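Local structure of HAD hydrolase, family IA, variant 3 (Entamoeba histolytica, 6W04) at residues 5-10 and 148-153; 14-19 and 188-193. The protein is a haloacid dehalogenase (HAD) superfamily protein that binds magnesium and probably acts as a hydrolase, its substrate not being established. One frame throughout, in Å; residues are numbered along the deposited sequence.

Interaction 1: residues 5-10 and 148-153; sequences LFDFNG and DIYLKA. With MG (magnesium ion), chain B.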
# COMPACT_ATOMS: atom_id res chain seq x y z
N LEU A 5 10.85 4.17 -1.49
CA LEU A 5 9.65 3.77 -2.22
C LEU A 5 8.55 3.56 -1.19
O LEU A 5 8.65 2.66 -0.35
CB LEU A 5 9.91 2.50 -3.03
CG LEU A 5 11.25 2.53 -3.80
CD1 LEU A 5 11.52 1.20 -4.54
CD2 LEU A 5 11.29 3.74 -4.76
N PHE A 6 7.52 4.41 -1.22
CA PHE A 6 6.40 4.29 -0.29
C PHE A 6 5.24 3.48 -0.89
O PHE A 6 4.69 3.85 -1.94
CB PHE A 6 5.82 5.65 0.10
CG PHE A 6 6.78 6.57 0.81
CD1 PHE A 6 6.83 6.59 2.20
CD2 PHE A 6 7.54 7.49 0.10
CE1 PHE A 6 7.68 7.49 2.88
CE2 PHE A 6 8.41 8.37 0.77
CZ PHE A 6 8.46 8.37 2.15
N ASP A 7 4.81 2.45 -0.17
CA ASP A 7 3.47 1.91 -0.39
C ASP A 7 2.45 2.95 0.04
O ASP A 7 2.76 3.83 0.84
CB ASP A 7 3.28 0.63 0.41
CG ASP A 7 1.91 0.02 0.24
OD1 ASP A 7 1.45 -0.11 -0.92
OD2 ASP A 7 1.31 -0.36 1.27
N PHE A 8 1.23 2.86 -0.48
CA PHE A 8 0.24 3.88 -0.12
C PHE A 8 -0.80 3.36 0.86
O PHE A 8 -0.80 3.79 2.02
CB PHE A 8 -0.40 4.47 -1.37
CG PHE A 8 -1.15 5.74 -1.07
CD1 PHE A 8 -0.48 6.95 -0.97
CD2 PHE A 8 -2.51 5.70 -0.79
CE1 PHE A 8 -1.15 8.11 -0.65
CE2 PHE A 8 -3.20 6.86 -0.49
CZ PHE A 8 -2.51 8.06 -0.41
N ASN A 9 -1.69 2.44 0.45
CA ASN A 9 -2.75 1.96 1.33
C ASN A 9 -2.18 1.21 2.53
O ASN A 9 -1.42 0.25 2.37
CB ASN A 9 -3.69 1.04 0.54
CG ASN A 9 -4.25 1.73 -0.68
OD1 ASN A 9 -3.80 1.51 -1.81
ND2 ASN A 9 -5.22 2.60 -0.45
N GLY A 10 -2.58 1.62 3.72
CA GLY A 10 -2.12 0.99 4.95
C GLY A 10 -0.76 1.47 5.40
O GLY A 10 -0.35 1.15 6.52
N ASP A 148 7.74 -7.12 -9.16
CA ASP A 148 7.64 -6.23 -10.32
C ASP A 148 7.39 -4.78 -9.92
O ASP A 148 8.05 -3.87 -10.44
CB ASP A 148 6.52 -6.72 -11.24
CG ASP A 148 6.68 -8.16 -11.65
OD1 ASP A 148 7.47 -8.89 -11.01
OD2 ASP A 148 6.01 -8.57 -12.63
N ILE A 149 6.45 -4.53 -9.01
CA ILE A 149 6.06 -3.14 -8.74
C ILE A 149 7.23 -2.32 -8.19
O ILE A 149 7.34 -1.12 -8.48
CB ILE A 149 4.83 -3.08 -7.80
CG1 ILE A 149 4.21 -1.69 -7.83
CG2 ILE A 149 5.17 -3.46 -6.34
CD1 ILE A 149 2.90 -1.63 -7.05
N TYR A 150 8.13 -2.94 -7.42
CA TYR A 150 9.21 -2.13 -6.85
C TYR A 150 10.40 -1.98 -7.80
O TYR A 150 11.06 -0.94 -7.78
CB TYR A 150 9.65 -2.70 -5.48
CG TYR A 150 8.62 -2.36 -4.43
CD1 TYR A 150 8.27 -1.03 -4.20
CD2 TYR A 150 7.96 -3.35 -3.70
CE1 TYR A 150 7.31 -0.68 -3.27
CE2 TYR A 150 6.97 -3.01 -2.75
CZ TYR A 150 6.65 -1.67 -2.56
OH TYR A 150 5.69 -1.29 -1.63
N LEU A 151 10.67 -2.99 -8.63
CA LEU A 151 11.61 -2.80 -9.73
C LEU A 151 11.14 -1.69 -10.66
O LEU A 151 11.95 -0.87 -11.14
CB LEU A 151 11.77 -4.10 -10.52
CG LEU A 151 12.26 -5.26 -9.66
CD1 LEU A 151 12.23 -6.55 -10.46
CD2 LEU A 151 13.65 -4.95 -9.14
N LYS A 152 9.84 -1.65 -10.92
CA LYS A 152 9.27 -0.61 -11.77
C LYS A 152 9.49 0.77 -11.16
O LYS A 152 9.88 1.72 -11.86
CB LYS A 152 7.78 -0.90 -11.96
CG LYS A 152 7.09 -0.19 -13.07
CD LYS A 152 5.77 -0.91 -13.40
CE LYS A 152 4.88 -0.10 -14.37
NZ LYS A 152 5.45 -0.02 -15.75
N ALA A 153 9.29 0.90 -9.84
CA ALA A 153 9.48 2.18 -9.16
C ALA A 153 10.95 2.59 -9.15
O ALA A 153 11.28 3.76 -9.36
CB ALA A 153 8.94 2.10 -7.74
MG MG B . -0.34 -1.46 1.77
O HOH W 1 0.84 -3.09 1.05
O HOH W 2 -2.07 -2.50 2.68
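Leu5 CD1 approaches the Tyr150 ring obliquely, 4.0 Å from CD1 of Tyr150. On the opposite side of the ring plane, CG2 of Ile149 sits 3.8 Å from that plane, offset toward the rim. With its CG beside the backbone N (chi1 -45°), Leu5 presents both methyl branches to helix 148-157, CD1 to the tyrosine and CD2 to Ala153, whose CB is 4.1 Å from that CD2. The two larger side chains run past each other in opposite directions, and this carries the ring toward Asp7, where Tyr150 OH comes within 3.7 Å of Asp7 CB. That hydroxyl is hydrogen-bonded to Glu168 OE2, which ties the helix to strand 164-168 at a residue next to Asp169 of the metal site. The arrangement is the parallel-sheet core of a HAD domain, a helix laid against the central strand, and the strand leads into Asp7-Phe8-Asn9, which occupies the place of the family's DxD motif. Asp7 extends its carboxylate anti to the backbone N (chi1 180°) and binds magnesium through OD2 alone, at 2.0 Å, since OD1 stays 3.5 Å from the ion. OD1 instead forms a salt bridge with Lys144, while OD2 is also hydrogen-bonded to Thr11 OG1, so both carboxylate oxygens are held. Asn9 contributes its backbone O, 2.1 Å from magnesium, and Asp169 and two waters also belong to the metal site.

Interaction 2: residues 14-19 and 188-193; sequences FDTPLH and ASEMTV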
# COMPACT_ATOMS: atom_id res chain seq x y z
N PHE A 14 -3.96 5.24 6.84
CA PHE A 14 -4.41 4.05 7.58
C PHE A 14 -5.87 3.80 7.20
O PHE A 14 -6.80 4.12 7.93
CB PHE A 14 -4.22 4.22 9.08
CG PHE A 14 -2.77 4.16 9.54
CD1 PHE A 14 -1.72 4.34 8.65
CD2 PHE A 14 -2.46 3.90 10.88
CE1 PHE A 14 -0.39 4.29 9.07
CE2 PHE A 14 -1.13 3.84 11.32
CZ PHE A 14 -0.09 4.04 10.40
N ASP A 15 -6.07 3.25 6.00
CA ASP A 15 -7.41 3.07 5.43
C ASP A 15 -7.91 1.64 5.51
O ASP A 15 -8.96 1.34 4.95
CB ASP A 15 -7.44 3.56 3.98
CG ASP A 15 -6.48 2.80 3.06
OD1 ASP A 15 -5.52 2.16 3.56
OD2 ASP A 15 -6.68 2.84 1.83
N THR A 16 -7.21 0.75 6.21
CA THR A 16 -7.73 -0.61 6.30
C THR A 16 -9.14 -0.67 6.91
O THR A 16 -9.99 -1.38 6.35
CB THR A 16 -6.74 -1.50 7.07
OG1 THR A 16 -5.51 -1.53 6.34
CG2 THR A 16 -7.32 -2.93 7.19
N PRO A 17 -9.46 0.04 8.00
CA PRO A 17 -10.84 -0.03 8.51
C PRO A 17 -11.87 0.38 7.48
O PRO A 17 -12.94 -0.24 7.39
CB PRO A 17 -10.82 0.91 9.72
CG PRO A 17 -9.39 0.84 10.23
CD PRO A 17 -8.59 0.83 8.91
N LEU A 18 -11.56 1.40 6.67
CA LEU A 18 -12.49 1.80 5.62
C LEU A 18 -12.67 0.70 4.57
O LEU A 18 -13.80 0.44 4.12
CB LEU A 18 -12.00 3.10 4.97
CG LEU A 18 -12.93 3.67 3.92
CD1 LEU A 18 -14.39 3.67 4.43
CD2 LEU A 18 -12.49 5.11 3.58
N HIS A 19 -11.58 0.05 4.15
CA HIS A 19 -11.73 -1.10 3.24
C HIS A 19 -12.61 -2.17 3.87
O HIS A 19 -13.46 -2.75 3.18
CB HIS A 19 -10.35 -1.68 2.86
CG HIS A 19 -9.58 -0.82 1.91
ND1 HIS A 19 -9.95 -0.66 0.59
CD2 HIS A 19 -8.49 -0.04 2.10
CE1 HIS A 19 -9.11 0.18 0.00
NE2 HIS A 19 -8.23 0.58 0.90
N ALA A 188 3.43 -0.32 11.17
CA ALA A 188 2.55 -1.10 12.05
C ALA A 188 1.12 -0.55 12.08
O ALA A 188 0.56 -0.22 13.12
CB ALA A 188 3.15 -1.16 13.45
N SER A 189 0.50 -0.47 10.90
CA SER A 189 -0.88 0.02 10.87
C SER A 189 -1.89 -1.07 11.19
O SER A 189 -2.95 -0.78 11.75
CB SER A 189 -1.21 0.64 9.51
OG SER A 189 -1.03 -0.32 8.47
N GLU A 190 -1.61 -2.31 10.81
CA GLU A 190 -2.47 -3.44 11.16
C GLU A 190 -1.73 -4.54 11.89
O GLU A 190 -2.25 -5.08 12.88
CB GLU A 190 -3.13 -4.01 9.88
CG GLU A 190 -4.31 -3.16 9.41
CD GLU A 190 -5.47 -3.15 10.40
OE1 GLU A 190 -5.82 -4.25 10.91
OE2 GLU A 190 -6.03 -2.06 10.68
N MET A 191 -0.54 -4.90 11.45
CA MET A 191 0.33 -5.74 12.26
C MET A 191 1.01 -4.90 13.33
O MET A 191 1.21 -3.70 13.16
CB MET A 191 1.35 -6.43 11.37
CG MET A 191 0.64 -7.33 10.34
SD MET A 191 1.73 -8.07 9.11
CE MET A 191 2.78 -9.05 10.14
N THR A 192 1.33 -5.54 14.46
CA THR A 192 2.15 -4.90 15.48
C THR A 192 3.59 -4.78 14.98
O THR A 192 3.99 -5.41 14.00
CB THR A 192 2.12 -5.69 16.78
OG1 THR A 192 2.81 -6.95 16.60
CG2 THR A 192 0.68 -5.94 17.21
N VAL A 193 4.37 -3.95 15.68
CA VAL A 193 5.81 -3.86 15.38
C VAL A 193 6.46 -5.23 15.50
O VAL A 193 7.25 -5.64 14.64
CB VAL A 193 6.49 -2.83 16.31
CG1 VAL A 193 7.97 -3.16 16.46
CG2 VAL A 193 6.30 -1.43 15.77
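Glu190 packs against Thr16 from the opposite direction, with most of its contact made beyond CB. Its CG stands beside the backbone N and lies 3.7 Å from Thr16 OG1, and about as near to the methyl CG2. A bend at the next bond (chi2 -65°) lays the carboxylate over the same residue: CD of Glu190 is 3.7 Å from Thr16 CG2. At the tip, OE2 meets carbon, approaching Thr16 CB to 3.7 Å and, more loosely, Pro17 CD at 4.2 Å. The neighbouring Ser189 sets CB almost exactly over the centre of the Phe14 ring, 3.5 Å from the centroid and 4° off the normal, a CH-pi contact. Its OG turns the other way, into a hydrogen bond with Gly10 O. Phe14 and Thr16 lie where the chain leaves the HAD core and enters helix 16-31, the first of the helices inserted between the first two core strands, as in cap-bearing relatives; 188-193 is the core loop after strand 183-187. Within 14-19, His19 NE2 donates to Asp15 OD2 (2.9 Å) from above the carboxylate plane, and Asn9 and Tyr76 share this oxygen. Across the two segments, by contrast, Glu190 makes no polar bond to 14-19: its contact with Thr16 is van der Waals, and the charge of this exposed glutamate is probably left mainly to solvent.

In the fold
Interaction 1 is buried in the core, where the central strand 3-7 meets helix 148-157; interaction 2 lies at the surface, where the start of helix 16-31 meets the loop after strand 183-187. They share no segment, but the chain running on from 5-10 soon reaches 14-19, and the loop that follows strand 3-7 is hydrogen-bonded to both segments of interaction 2. Neither contact is held by a hydrogen bond between its own segments. In the core, leucine, alanine and tyrosine carbons meet next to metal-binding oxygens; at the surface, a serine CB rests on a phenylalanine face and a glutamate lies along a threonine. Their centres are about 17 Å apart.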